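Local coordinates for glycosyl hydrolase family 2, TIM barrel domain protein (Parabacteroides merdae ATCC 43184, PDB 6DXU) that is a gut bacterial beta-glucuronidase of glycoside hydrolase family 2, an enzyme that probably releases glucuronic acid from beta-glucuronide conjugates, at residues D[362-367]-D[511-516]; D[491-496]-D[572-577]; D[568-573]-D[684-689]. All blocks are in the same frame, centred on the assembly; numbering follows the deposited sequence.

Interaction 1: residues D[362-367]-D[511-516]; sequences FIRLGH and LHVEWG
R364 reaches across the inside of the TIM barrel to E514, from strand 362-364 to the residue just past strand 512-513. These strands are not neighbours in the barrel sheet, and the side chains alone span the gap: the CA atoms of R364 and V513 are 7.7 Å apart. With CG anti to the backbone N (chi1 172°) and the chain extended to NE, the arginine runs inward past V513. Its CD lies 3.9 Å from V513 CG2, which also sits 3.8 Å from R364 NH1, so the valine flanks the chain that delivers the charge. At the end, R364 NH1 donates to E514 OE2 over 2.8 Å. The bond is nearly straight at 170° and stays close to the guanidinium plane, and OE2 receives it on its anti lone pair, the side away from OE1. Guanidinium and carboxylate are almost coplanar, yet one bond joins them, not a two-pronged pair. H367 adds a carbon contact in its own ring plane, CE1 to E514 OE2 at 3.6 Å, while its ND1 is hydrogen-bonded to E388.

Toward the start of strand 362-364 the contact turns apolar. F362 CZ meets L511 CD2 at 3.9 Å, the side chains coming from opposite directions, and V513 CG1 stands at the edge of the phenylalanine ring, 4.2 Å from F362 CE2.

R364 NE pairs with E388, NH2 with N429 OD1 and NH1 also with H331 NE2. A leucine in place of R364 would probably leave E514 OE2 without its salt-bridge mate and strip E388, N429 and H331 of a shared partner. Held from several sides, the guanidinium probably restrains the E514 carboxylate at the barrel end where family 2 hydrolases carry their active site.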
ATOM      1  N   PHE D 362       9.914  27.073  39.522  1.00 19.97           N
ATOM      2  CA  PHE D 362       8.937  26.341  38.727  1.00 19.35           C
ATOM      3  C   PHE D 362       9.122  26.722  37.268  1.00 21.08           C
ATOM      4  O   PHE D 362       9.371  27.889  36.956  1.00 19.28           O
ATOM      5  CB  PHE D 362       7.505  26.656  39.181  1.00 21.03           C
ATOM      6  CG  PHE D 362       6.433  26.074  38.298  1.00 21.13           C
ATOM      7  CD1 PHE D 362       6.318  24.702  38.121  1.00 21.94           C
ATOM      8  CD2 PHE D 362       5.533  26.907  37.657  1.00 21.70           C
ATOM      9  CE1 PHE D 362       5.317  24.179  37.292  1.00 23.41           C
ATOM     10  CE2 PHE D 362       4.546  26.408  36.837  1.00 19.54           C
ATOM     11  CZ  PHE D 362       4.433  25.033  36.651  1.00 21.95           C
ATOM     12  N   ILE D 363       8.995  25.748  36.369  1.00 21.48           N
ATOM     13  CA  ILE D 363       9.097  26.050  34.949  1.00 19.12           C
ATOM     14  C   ILE D 363       8.114  25.174  34.185  1.00 22.01           C
ATOM     15  O   ILE D 363       7.947  23.985  34.483  1.00 19.27           O
ATOM     16  CB  ILE D 363      10.545  25.879  34.422  1.00 19.47           C
ATOM     17  CG1 ILE D 363      10.672  26.420  32.988  1.00 20.12           C
ATOM     18  CG2 ILE D 363      11.005  24.417  34.514  1.00 18.11           C
ATOM     19  CD1 ILE D 363      12.115  26.507  32.480  1.00 20.67           C
ATOM     20  N   ARG D 364       7.450  25.777  33.216  1.00 16.72           N
ATOM     21  CA  ARG D 364       6.713  25.046  32.193  1.00 16.31           C
ATOM     22  C   ARG D 364       7.580  25.050  30.943  1.00 19.38           C
ATOM     23  O   ARG D 364       7.970  26.119  30.464  1.00 18.46           O
ATOM     24  CB  ARG D 364       5.351  25.692  31.955  1.00 15.97           C
ATOM     25  CG  ARG D 364       4.539  25.129  30.767  1.00 18.76           C
ATOM     26  CD  ARG D 364       3.144  25.731  30.760  1.00 20.01           C
ATOM     27  NE  ARG D 364       2.407  25.433  29.534  1.00 18.94           N
ATOM     28  CZ  ARG D 364       1.951  26.337  28.673  1.00 23.59           C
ATOM     29  NH1 ARG D 364       2.160  27.636  28.870  1.00 21.37           N
ATOM     30  NH2 ARG D 364       1.280  25.933  27.600  1.00 24.22           N
ATOM     31  N   LEU D 365       7.917  23.861  30.438  1.00 18.53           N
ATOM     32  CA  LEU D 365       8.985  23.727  29.441  1.00 21.26           C
ATOM     33  C   LEU D 365       8.469  24.008  28.025  1.00 21.09           C
ATOM     34  O   LEU D 365       8.599  23.202  27.104  1.00 19.71           O
ATOM     35  CB  LEU D 365       9.625  22.346  29.545  1.00 15.66           C
ATOM     36  CG  LEU D 365      10.411  22.136  30.844  1.00 18.04           C
ATOM     37  CD1 LEU D 365      10.931  20.708  30.966  1.00 19.36           C
ATOM     38  CD2 LEU D 365      11.583  23.117  30.903  1.00 20.38           C
ATOM     39  N   GLY D 366       7.912  25.209  27.853  1.00 17.98           N
ATOM     40  CA  GLY D 366       7.370  25.555  26.557  1.00 21.08           C
ATOM     41  C   GLY D 366       6.236  24.616  26.223  1.00 22.39           C
ATOM     42  O   GLY D 366       5.468  24.201  27.096  1.00 23.40           O
ATOM     43  N   HIS D 367       6.138  24.244  24.950  1.00 19.38           N
ATOM     44  CA  HIS D 367       5.016  23.441  24.488  1.00 18.93           C
ATOM     45  C   HIS D 367       5.424  22.022  24.100  1.00 21.98           C
ATOM     46  O   HIS D 367       4.722  21.378  23.310  1.00 21.40           O
ATOM     47  CB  HIS D 367       4.332  24.142  23.312  1.00 21.22           C
ATOM     48  CG  HIS D 367       3.859  25.524  23.643  1.00 23.93           C
ATOM     49  ND1 HIS D 367       3.077  25.796  24.746  1.00 27.52           N
ATOM     50  CD2 HIS D 367       4.098  26.718  23.049  1.00 24.64           C
ATOM     51  CE1 HIS D 367       2.830  27.094  24.801  1.00 25.41           C
ATOM     52  NE2 HIS D 367       3.435  27.676  23.781  1.00 24.00           N
ATOM     53  N   LEU D 511      -3.818  27.142  38.242  1.00 21.07           N
ATOM     54  CA  LEU D 511      -2.397  27.459  38.159  1.00 20.67           C
ATOM     55  C   LEU D 511      -2.219  28.335  36.932  1.00 23.84           C
ATOM     56  O   LEU D 511      -2.583  27.920  35.835  1.00 22.43           O
ATOM     57  CB  LEU D 511      -1.547  26.186  38.051  1.00 22.94           C
ATOM     58  CG  LEU D 511      -0.061  26.393  37.785  1.00 20.42           C
ATOM     59  CD1 LEU D 511       0.511  27.343  38.807  1.00 29.33           C
ATOM     60  CD2 LEU D 511       0.684  25.066  37.850  1.00 22.82           C
ATOM     61  N   HIS D 512      -1.694  29.542  37.113  1.00 20.59           N
ATOM     62  CA  HIS D 512      -1.698  30.550  36.056  1.00 22.73           C
ATOM     63  C   HIS D 512      -0.386  30.464  35.274  1.00 22.24           C
ATOM     64  O   HIS D 512       0.659  30.879  35.770  1.00 23.10           O
ATOM     65  CB  HIS D 512      -1.892  31.931  36.680  1.00 25.53           C
ATOM     66  CG  HIS D 512      -1.747  33.073  35.721  1.00 25.60           C
ATOM     67  ND1 HIS D 512      -1.615  34.380  36.145  1.00 24.23           N
ATOM     68  CD2 HIS D 512      -1.735  33.113  34.367  1.00 25.51           C
ATOM     69  CE1 HIS D 512      -1.514  35.172  35.092  1.00 23.71           C
ATOM     70  NE2 HIS D 512      -1.595  34.429  33.999  1.00 23.11           N
ATOM     71  N   VAL D 513      -0.413  29.938  34.053  1.00 23.23           N
ATOM     72  CA  VAL D 513       0.798  29.928  33.235  1.00 22.67           C
ATOM     73  C   VAL D 513       0.623  30.862  32.038  1.00 21.52           C
ATOM     74  O   VAL D 513      -0.386  30.801  31.328  1.00 21.28           O
ATOM     75  CB  VAL D 513       1.212  28.514  32.792  1.00 22.86           C
ATOM     76  CG1 VAL D 513       1.740  27.723  34.004  1.00 22.98           C
ATOM     77  CG2 VAL D 513       0.081  27.791  32.088  1.00 21.75           C
ATOM     78  N   GLU D 514       1.634  31.718  31.834  1.00 22.20           N
ATOM     79  CA  GLU D 514       1.795  32.728  30.786  1.00 20.83           C
ATOM     80  C   GLU D 514       1.218  34.061  31.220  1.00 21.21           C
ATOM     81  O   GLU D 514       0.007  34.209  31.407  1.00 19.60           O
ATOM     82  CB  GLU D 514       1.195  32.312  29.428  1.00 17.30           C
ATOM     83  CG  GLU D 514       1.792  31.013  28.880  1.00 20.45           C
ATOM     84  CD  GLU D 514       1.452  30.770  27.419  1.00 23.21           C
ATOM     85  OE1 GLU D 514       1.163  31.754  26.701  1.00 25.93           O
ATOM     86  OE2 GLU D 514       1.487  29.594  26.995  1.00 21.47           O
ATOM     87  N   TRP D 515       2.110  35.031  31.381  1.00 24.18           N
ATOM     88  CA  TRP D 515       1.771  36.435  31.550  1.00 20.96           C
ATOM     89  C   TRP D 515       3.040  37.212  31.253  1.00 21.01           C
ATOM     90  O   TRP D 515       4.127  36.633  31.155  1.00 20.45           O
ATOM     91  CB  TRP D 515       1.225  36.744  32.954  1.00 21.00           C
ATOM     92  CG  TRP D 515       2.149  36.404  34.126  1.00 21.27           C
ATOM     93  CD1 TRP D 515       2.262  35.191  34.758  1.00 18.86           C
ATOM     94  CD2 TRP D 515       3.071  37.292  34.799  1.00 18.83           C
ATOM     95  NE1 TRP D 515       3.190  35.271  35.780  1.00 18.71           N
ATOM     96  CE2 TRP D 515       3.693  36.548  35.828  1.00 19.85           C
ATOM     97  CE3 TRP D 515       3.411  38.643  34.637  1.00 24.69           C
ATOM     98  CZ2 TRP D 515       4.659  37.105  36.680  1.00 22.94           C
ATOM     99  CZ3 TRP D 515       4.370  39.197  35.485  1.00 22.19           C
ATOM    100  CH2 TRP D 515       4.981  38.428  36.496  1.00 22.26           C
ATOM    101  N   GLY D 516       2.892  38.527  31.109  1.00 19.12           N
ATOM    102  CA  GLY D 516       4.044  39.383  30.864  1.00 20.05           C
ATOM    103  C   GLY D 516       3.814  40.441  29.805  1.00 21.38           C
ATOM    104  O   GLY D 516       2.676  40.884  29.604  1.00 20.74           O
TER

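Interaction 2: residues D[491-496]-D[572-577]; sequences GVFTDY and IDWHLK
T494 O accepts a 2.7 Å hydrogen bond from a water that in turn takes the indole N-H of W574, 2.8 Å from NE1, and so bridges two outer elements of the (beta/alpha)8 barrel. One is the turn that leads into helix 496-504; the other is helix 565-579, in the crossover between strands 512-513 and 587-589. The water lies in the indole plane, at the ring edge.

W574 carries much of the contact. Its CG is anti to the backbone N (chi1 -179°), which swings the indole off the helix and over the turn. T494 CG2 lies over the six-membered ring, 3.7 Å from its centroid and 14° off the normal, a CH-pi contact. K577, one helical turn further on, covers the opposite face with its CE, so an aliphatic group holds the indole on each side. F493 O comes within 3.1 Å of W574 CD1, but it is badly angled for the N-H that the water already uses. The phenyl ring of F493 approaches the five-membered ring obliquely, its CD2 3.5 Å from W574 CG and the planes 45° apart.

The H575 imidazole meets Y496 obliquely, with Y496 CB over the imidazole face in a CH-pi contact 4.1 Å from the centroid, while W515 stacks on the other face. Flanked in this way, and with ND1 bonded back to L571 O in the preceding turn of its own helix, the imidazole has little freedom to rotate. The phenol of Y496 runs on to Q579, tying its far end to the same helix. Closest of the ring atoms are H575 CD2 and Y496 CD2, 3.3 Å apart, with the histidine carbon over the tyrosine face near its rim.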
ATOM      1  N   GLY D 491      -6.756  44.759  28.752  1.00 40.02           N
ATOM      2  CA  GLY D 491      -6.923  45.425  30.028  1.00 29.99           C
ATOM      3  C   GLY D 491      -5.679  46.092  30.591  1.00 32.78           C
ATOM      4  O   GLY D 491      -4.701  46.383  29.895  1.00 32.88           O
ATOM      5  N   VAL D 492      -5.716  46.287  31.904  1.00 28.83           N
ATOM      6  CA  VAL D 492      -4.656  46.980  32.622  1.00 29.88           C
ATOM      7  C   VAL D 492      -4.073  46.023  33.644  1.00 30.69           C
ATOM      8  O   VAL D 492      -4.771  45.146  34.164  1.00 30.22           O
ATOM      9  CB  VAL D 492      -5.199  48.257  33.294  1.00 35.24           C
ATOM     10  CG1 VAL D 492      -5.738  49.209  32.229  1.00 42.88           C
ATOM     11  CG2 VAL D 492      -6.296  47.905  34.312  1.00 34.75           C
ATOM     12  N   PHE D 493      -2.778  46.174  33.924  1.00 28.65           N
ATOM     13  CA  PHE D 493      -2.193  45.162  34.786  1.00 30.88           C
ATOM     14  C   PHE D 493      -2.639  45.299  36.237  1.00 28.62           C
ATOM     15  O   PHE D 493      -2.485  44.340  37.000  1.00 27.19           O
ATOM     16  CB  PHE D 493      -0.653  45.122  34.658  1.00 25.86           C
ATOM     17  CG  PHE D 493       0.079  46.412  35.005  1.00 27.46           C
ATOM     18  CD1 PHE D 493       0.814  47.080  34.027  1.00 27.56           C
ATOM     19  CD2 PHE D 493       0.129  46.889  36.310  1.00 25.30           C
ATOM     20  CE1 PHE D 493       1.538  48.233  34.332  1.00 24.94           C
ATOM     21  CE2 PHE D 493       0.848  48.039  36.622  1.00 29.06           C
ATOM     22  CZ  PHE D 493       1.556  48.715  35.619  1.00 25.24           C
ATOM     23  N   THR D 494      -3.228  46.434  36.635  1.00 27.18           N
ATOM     24  CA  THR D 494      -3.768  46.513  37.992  1.00 27.75           C
ATOM     25  C   THR D 494      -5.000  45.633  38.193  1.00 29.65           C
ATOM     26  O   THR D 494      -5.429  45.461  39.337  1.00 31.96           O
ATOM     27  CB  THR D 494      -4.108  47.968  38.348  1.00 30.00           C
ATOM     28  OG1 THR D 494      -4.910  48.531  37.306  1.00 31.47           O
ATOM     29  CG2 THR D 494      -2.844  48.791  38.502  1.00 28.31           C
ATOM     30  N   ASP D 495      -5.564  45.067  37.125  1.00 28.76           N
ATOM     31  CA  ASP D 495      -6.646  44.090  37.236  1.00 29.50           C
ATOM     32  C   ASP D 495      -6.164  42.658  37.469  1.00 32.12           C
ATOM     33  O   ASP D 495      -7.005  41.761  37.593  1.00 31.69           O
ATOM     34  CB  ASP D 495      -7.527  44.128  35.988  1.00 33.44           C
ATOM     35  CG  ASP D 495      -8.492  45.302  35.991  1.00 38.21           C
ATOM     36  OD1 ASP D 495      -8.632  45.954  37.045  1.00 38.67           O
ATOM     37  OD2 ASP D 495      -9.127  45.555  34.949  1.00 40.36           O
ATOM     38  N   TYR D 496      -4.851  42.425  37.554  1.00 27.32           N
ATOM     39  CA  TYR D 496      -4.326  41.061  37.622  1.00 25.46           C
ATOM     40  C   TYR D 496      -4.940  40.272  38.782  1.00 28.28           C
ATOM     41  O   TYR D 496      -5.429  39.150  38.597  1.00 29.16           O
ATOM     42  CB  TYR D 496      -2.800  41.103  37.745  1.00 25.95           C
ATOM     43  CG  TYR D 496      -2.201  39.833  38.325  1.00 25.12           C
ATOM     44  CD1 TYR D 496      -1.638  39.823  39.604  1.00 25.06           C
ATOM     45  CD2 TYR D 496      -2.226  38.644  37.608  1.00 24.24           C
ATOM     46  CE1 TYR D 496      -1.094  38.661  40.142  1.00 24.94           C
ATOM     47  CE2 TYR D 496      -1.700  37.483  38.134  1.00 24.34           C
ATOM     48  CZ  TYR D 496      -1.137  37.496  39.397  1.00 24.96           C
ATOM     49  OH  TYR D 496      -0.610  36.334  39.917  1.00 23.04           O
ATOM     50  N   ILE D 572       5.687  43.852  35.670  1.00 19.97           N
ATOM     51  CA  ILE D 572       6.145  42.714  36.462  1.00 20.64           C
ATOM     52  C   ILE D 572       6.135  43.052  37.947  1.00 26.65           C
ATOM     53  O   ILE D 572       5.688  42.251  38.784  1.00 22.55           O
ATOM     54  CB  ILE D 572       7.543  42.273  35.992  1.00 21.37           C
ATOM     55  CG1 ILE D 572       7.436  41.690  34.573  1.00 21.78           C
ATOM     56  CG2 ILE D 572       8.170  41.277  36.980  1.00 18.12           C
ATOM     57  CD1 ILE D 572       8.794  41.559  33.869  1.00 22.04           C
ATOM     58  N   ASP D 573       6.663  44.234  38.290  1.00 23.61           N
ATOM     59  CA  ASP D 573       6.657  44.736  39.662  1.00 25.40           C
ATOM     60  C   ASP D 573       5.269  44.584  40.275  1.00 26.39           C
ATOM     61  O   ASP D 573       5.108  44.033  41.371  1.00 24.62           O
ATOM     62  CB  ASP D 573       7.115  46.207  39.626  1.00 21.65           C
ATOM     63  CG  ASP D 573       7.347  46.831  40.998  1.00 29.13           C
ATOM     64  OD1 ASP D 573       6.959  46.274  42.048  1.00 25.48           O
ATOM     65  OD2 ASP D 573       7.944  47.930  41.006  1.00 28.84           O
ATOM     66  N   TRP D 574       4.252  45.037  39.547  1.00 22.73           N
ATOM     67  CA  TRP D 574       2.884  44.974  40.050  1.00 25.83           C
ATOM     68  C   TRP D 574       2.455  43.535  40.329  1.00 27.39           C
ATOM     69  O   TRP D 574       1.974  43.222  41.428  1.00 27.04           O
ATOM     70  CB  TRP D 574       1.931  45.629  39.049  1.00 26.83           C
ATOM     71  CG  TRP D 574       0.527  45.607  39.543  1.00 28.10           C
ATOM     72  CD1 TRP D 574      -0.422  44.649  39.304  1.00 27.87           C
ATOM     73  CD2 TRP D 574      -0.073  46.552  40.436  1.00 32.51           C
ATOM     74  NE1 TRP D 574      -1.583  44.957  39.969  1.00 28.32           N
ATOM     75  CE2 TRP D 574      -1.395  46.118  40.677  1.00 32.47           C
ATOM     76  CE3 TRP D 574       0.374  47.729  41.047  1.00 30.97           C
ATOM     77  CZ2 TRP D 574      -2.276  46.824  41.491  1.00 32.01           C
ATOM     78  CZ3 TRP D 574      -0.501  48.428  41.863  1.00 37.92           C
ATOM     79  CH2 TRP D 574      -1.815  47.971  42.076  1.00 31.04           C
ATOM     80  N   HIS D 575       2.624  42.645  39.344  1.00 23.58           N
ATOM     81  CA  HIS D 575       2.228  41.248  39.520  1.00 26.65           C
ATOM     82  C   HIS D 575       2.877  40.640  40.758  1.00 25.67           C
ATOM     83  O   HIS D 575       2.222  39.946  41.550  1.00 25.25           O
ATOM     84  CB  HIS D 575       2.613  40.422  38.288  1.00 26.67           C
ATOM     85  CG  HIS D 575       1.671  40.546  37.133  1.00 24.63           C
ATOM     86  ND1 HIS D 575       1.613  41.668  36.338  1.00 24.40           N
ATOM     87  CD2 HIS D 575       0.773  39.674  36.617  1.00 23.01           C
ATOM     88  CE1 HIS D 575       0.713  41.490  35.389  1.00 23.17           C
ATOM     89  NE2 HIS D 575       0.189  40.285  35.534  1.00 27.97           N
ATOM     90  N   LEU D 576       4.178  40.873  40.931  1.00 22.86           N
ATOM     91  CA  LEU D 576       4.903  40.211  42.010  1.00 26.20           C
ATOM     92  C   LEU D 576       4.479  40.741  43.377  1.00 28.14           C
ATOM     93  O   LEU D 576       4.407  39.980  44.347  1.00 27.14           O
ATOM     94  CB  LEU D 576       6.408  40.376  41.811  1.00 29.17           C
ATOM     95  CG  LEU D 576       6.891  39.729  40.511  1.00 26.16           C
ATOM     96  CD1 LEU D 576       8.406  39.757  40.414  1.00 21.59           C
ATOM     97  CD2 LEU D 576       6.352  38.293  40.420  1.00 25.58           C
ATOM     98  N   LYS D 577       4.208  42.039  43.490  1.00 27.39           N
ATOM     99  CA  LYS D 577       3.775  42.523  44.795  1.00 29.00           C
ATOM    100  C   LYS D 577       2.346  42.081  45.099  1.00 29.18           C
ATOM    101  O   LYS D 577       2.022  41.800  46.258  1.00 28.96           O
ATOM    102  CB  LYS D 577       3.953  44.036  44.888  1.00 30.50           C
ATOM    103  CG  LYS D 577       3.006  44.859  44.090  1.00 31.48           C
ATOM    104  CD  LYS D 577       2.008  45.553  44.995  1.00 31.99           C
ATOM    105  CE  LYS D 577       1.104  46.469  44.188  1.00 34.56           C
ATOM    106  NZ  LYS D 577      -0.248  46.615  44.791  1.00 39.14           N
TER
HETATM  107  O   HOH W   1      -3.976  43.544  40.576  1.00 27.43           O

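Interaction 3: residues D[568-573]-D[684-689]; sequences VVRLID and QDYPAA
The loop 684-689, between strands 674-680 and 692-696 in the DUF4982 part of the chain, lays Y686 and A688 against helix 565-579 of the barrel. Y686 OH donates to R570 O over 2.8 Å, approaching from above the carbonyl plane, although the carbonyl oxygen itself lies at the edge of the phenol ring. A water joins the same hydroxyl to R570 NH1, whose guanidinium stands almost perpendicular to the phenol and is paired through NH2 with E657. The peptide between Y686 and P687 is cis, and it folds the proline back so that its CB sits over the centre of the tyrosine ring; W574 meets that ring in a T-shaped (edge-to-face) contact.

Beyond the proline, A688 N points at D573 and gives OD2 a short, straight bond of 2.6 Å at 167°, on the syn lone pair. A second water links D573 OD1 to A689 N. Y661 OH also bonds to OD2, and Y631 OH to OD1. A carboxylate buried at this interface thus has two partners on each oxygen, which probably stabilises its negative charge where barrel and DUF4982 region meet.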
ATOM      1  N   VAL D 568       7.366  47.162  30.945  1.00 23.88           N
ATOM      2  CA  VAL D 568       7.256  45.788  31.433  1.00 23.21           C
ATOM      3  C   VAL D 568       7.847  45.665  32.833  1.00 25.44           C
ATOM      4  O   VAL D 568       7.394  44.836  33.632  1.00 24.23           O
ATOM      5  CB  VAL D 568       7.877  44.771  30.449  1.00 27.12           C
ATOM      6  CG1 VAL D 568       9.377  44.718  30.575  1.00 26.87           C
ATOM      7  CG2 VAL D 568       7.272  43.383  30.694  1.00 33.01           C
ATOM      8  N   VAL D 569       8.841  46.486  33.168  1.00 20.66           N
ATOM      9  CA  VAL D 569       9.368  46.474  34.525  1.00 23.01           C
ATOM     10  C   VAL D 569       8.272  46.845  35.513  1.00 20.19           C
ATOM     11  O   VAL D 569       8.143  46.234  36.580  1.00 20.49           O
ATOM     12  CB  VAL D 569      10.587  47.411  34.624  1.00 23.49           C
ATOM     13  CG1 VAL D 569      10.827  47.844  36.064  1.00 24.38           C
ATOM     14  CG2 VAL D 569      11.823  46.700  34.077  1.00 24.97           C
ATOM     15  N   ARG D 570       7.450  47.833  35.160  1.00 21.82           N
ATOM     16  CA  ARG D 570       6.364  48.226  36.051  1.00 24.27           C
ATOM     17  C   ARG D 570       5.267  47.172  36.084  1.00 27.79           C
ATOM     18  O   ARG D 570       4.635  46.962  37.126  1.00 25.31           O
ATOM     19  CB  ARG D 570       5.805  49.583  35.628  1.00 25.00           C
ATOM     20  CG  ARG D 570       6.804  50.716  35.878  1.00 23.86           C
ATOM     21  CD  ARG D 570       6.297  52.065  35.401  1.00 33.81           C
ATOM     22  NE  ARG D 570       7.254  53.115  35.763  1.00 36.78           N
ATOM     23  CZ  ARG D 570       7.086  53.982  36.760  1.00 46.43           C
ATOM     24  NH1 ARG D 570       5.987  53.952  37.507  1.00 37.05           N
ATOM     25  NH2 ARG D 570       8.021  54.891  37.003  1.00 44.07           N
ATOM     26  N   LEU D 571       5.012  46.523  34.946  1.00 22.53           N
ATOM     27  CA  LEU D 571       4.011  45.460  34.905  1.00 22.67           C
ATOM     28  C   LEU D 571       4.424  44.269  35.765  1.00 26.39           C
ATOM     29  O   LEU D 571       3.599  43.699  36.489  1.00 26.08           O
ATOM     30  CB  LEU D 571       3.777  45.019  33.455  1.00 21.79           C
ATOM     31  CG  LEU D 571       2.761  43.891  33.182  1.00 26.00           C
ATOM     32  CD1 LEU D 571       2.099  44.099  31.829  1.00 25.34           C
ATOM     33  CD2 LEU D 571       3.398  42.485  33.240  1.00 25.38           C
ATOM     34  N   ILE D 572       5.687  43.852  35.670  1.00 19.97           N
ATOM     35  CA  ILE D 572       6.145  42.714  36.462  1.00 20.64           C
ATOM     36  C   ILE D 572       6.135  43.052  37.947  1.00 26.65           C
ATOM     37  O   ILE D 572       5.688  42.251  38.784  1.00 22.55           O
ATOM     38  CB  ILE D 572       7.543  42.273  35.992  1.00 21.37           C
ATOM     39  CG1 ILE D 572       7.436  41.690  34.573  1.00 21.78           C
ATOM     40  CG2 ILE D 572       8.170  41.277  36.980  1.00 18.12           C
ATOM     41  CD1 ILE D 572       8.794  41.559  33.869  1.00 22.04           C
ATOM     42  N   ASP D 573       6.663  44.234  38.290  1.00 23.61           N
ATOM     43  CA  ASP D 573       6.657  44.736  39.662  1.00 25.40           C
ATOM     44  C   ASP D 573       5.269  44.584  40.275  1.00 26.39           C
ATOM     45  O   ASP D 573       5.108  44.033  41.371  1.00 24.62           O
ATOM     46  CB  ASP D 573       7.115  46.207  39.626  1.00 21.65           C
ATOM     47  CG  ASP D 573       7.347  46.831  40.998  1.00 29.13           C
ATOM     48  OD1 ASP D 573       6.959  46.274  42.048  1.00 25.48           O
ATOM     49  OD2 ASP D 573       7.944  47.930  41.006  1.00 28.84           O
ATOM     50  N   GLN D 684       4.813  46.347  49.164  1.00 29.54           N
ATOM     51  CA  GLN D 684       3.515  46.916  48.843  1.00 26.50           C
ATOM     52  C   GLN D 684       3.573  48.398  48.502  1.00 31.47           C
ATOM     53  O   GLN D 684       2.586  48.928  47.982  1.00 28.52           O
ATOM     54  CB  GLN D 684       2.547  46.683  50.005  1.00 32.87           C
ATOM     55  CG  GLN D 684       2.279  45.211  50.269  1.00 30.90           C
ATOM     56  CD  GLN D 684       1.830  44.470  49.017  1.00 32.03           C
ATOM     57  OE1 GLN D 684       0.880  44.874  48.344  1.00 28.11           O
ATOM     58  NE2 GLN D 684       2.518  43.379  48.700  1.00 30.05           N
ATOM     59  N   ASP D 685       4.699  49.072  48.757  1.00 31.02           N
ATOM     60  CA  ASP D 685       4.851  50.488  48.416  1.00 30.10           C
ATOM     61  C   ASP D 685       5.353  50.600  46.978  1.00 29.65           C
ATOM     62  O   ASP D 685       6.532  50.840  46.705  1.00 30.57           O
ATOM     63  CB  ASP D 685       5.796  51.173  49.395  1.00 29.21           C
ATOM     64  CG  ASP D 685       5.939  52.664  49.128  1.00 30.25           C
ATOM     65  OD1 ASP D 685       5.176  53.216  48.306  1.00 33.26           O
ATOM     66  OD2 ASP D 685       6.839  53.281  49.732  1.00 36.31           O
ATOM     67  N   TYR D 686       4.426  50.434  46.048  1.00 31.19           N
ATOM     68  CA  TYR D 686       4.677  50.351  44.618  1.00 29.93           C
ATOM     69  C   TYR D 686       4.873  51.744  44.020  1.00 31.30           C
ATOM     70  O   TYR D 686       4.133  52.668  44.358  1.00 34.24           O
ATOM     71  CB  TYR D 686       3.497  49.639  43.935  1.00 29.71           C
ATOM     72  CG  TYR D 686       3.551  49.571  42.422  1.00 27.01           C
ATOM     73  CD1 TYR D 686       2.973  50.560  41.638  1.00 27.55           C
ATOM     74  CD2 TYR D 686       4.160  48.493  41.778  1.00 28.16           C
ATOM     75  CE1 TYR D 686       3.014  50.493  40.247  1.00 32.09           C
ATOM     76  CE2 TYR D 686       4.208  48.421  40.384  1.00 25.85           C
ATOM     77  CZ  TYR D 686       3.639  49.423  39.631  1.00 27.23           C
ATOM     78  OH  TYR D 686       3.675  49.350  38.257  1.00 28.96           O
ATOM     79  N   PRO D 687       5.807  51.912  43.066  1.00 31.19           N
ATOM     80  CA  PRO D 687       6.673  50.855  42.520  1.00 28.71           C
ATOM     81  C   PRO D 687       8.032  50.721  43.185  1.00 30.30           C
ATOM     82  O   PRO D 687       8.437  51.582  43.974  1.00 28.57           O
ATOM     83  CB  PRO D 687       6.842  51.277  41.058  1.00 30.58           C
ATOM     84  CG  PRO D 687       6.835  52.784  41.124  1.00 31.42           C
ATOM     85  CD  PRO D 687       5.828  53.126  42.224  1.00 32.04           C
ATOM     86  N   ALA D 688       8.741  49.648  42.818  1.00 26.35           N
ATOM     87  CA  ALA D 688      10.105  49.384  43.275  1.00 29.55           C
ATOM     88  C   ALA D 688      10.175  49.110  44.776  1.00 27.63           C
ATOM     89  O   ALA D 688      11.220  49.307  45.404  1.00 26.50           O
ATOM     90  CB  ALA D 688      11.056  50.528  42.890  1.00 26.65           C
ATOM     91  N   ALA D 689       9.077  48.622  45.355  1.00 27.92           N
ATOM     92  CA  ALA D 689       9.064  48.217  46.761  1.00 27.32           C
ATOM     93  C   ALA D 689       9.581  49.340  47.661  1.00 27.86           C
ATOM     94  O   ALA D 689      10.363  49.113  48.586  1.00 27.74           O
ATOM     95  CB  ALA D 689       9.878  46.938  46.966  1.00 27.58           C
TER
HETATM   96  O   HOH W   2       3.799  51.731  37.390  1.00 45.31           O
HETATM   97  O   HOH W   3       6.499  47.498  44.495  1.00 30.23           O

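Overall arrangement
Interaction 1 lies inside the barrel, about 11 Å from the centre of the chain, while interactions 2 and 3 lie further out, with their centres about 8 Å apart. These two share helix 565-579, including I572 and D573, and use adjoining surfaces of it, with F493 touching Y686 between them: one meets the turn before helix 496-504, the other the DUF4982 loop. Along the chain interactions 1 and 2 interleave, whereas interaction 1 closes before interaction 3 opens. The centres of interactions 1 and 2 are about 16 Å apart, yet W515, next to E514, touches I572 and L571 as well as H575. Packing therefore runs continuously from barrel interior through the helix to the neighbouring region.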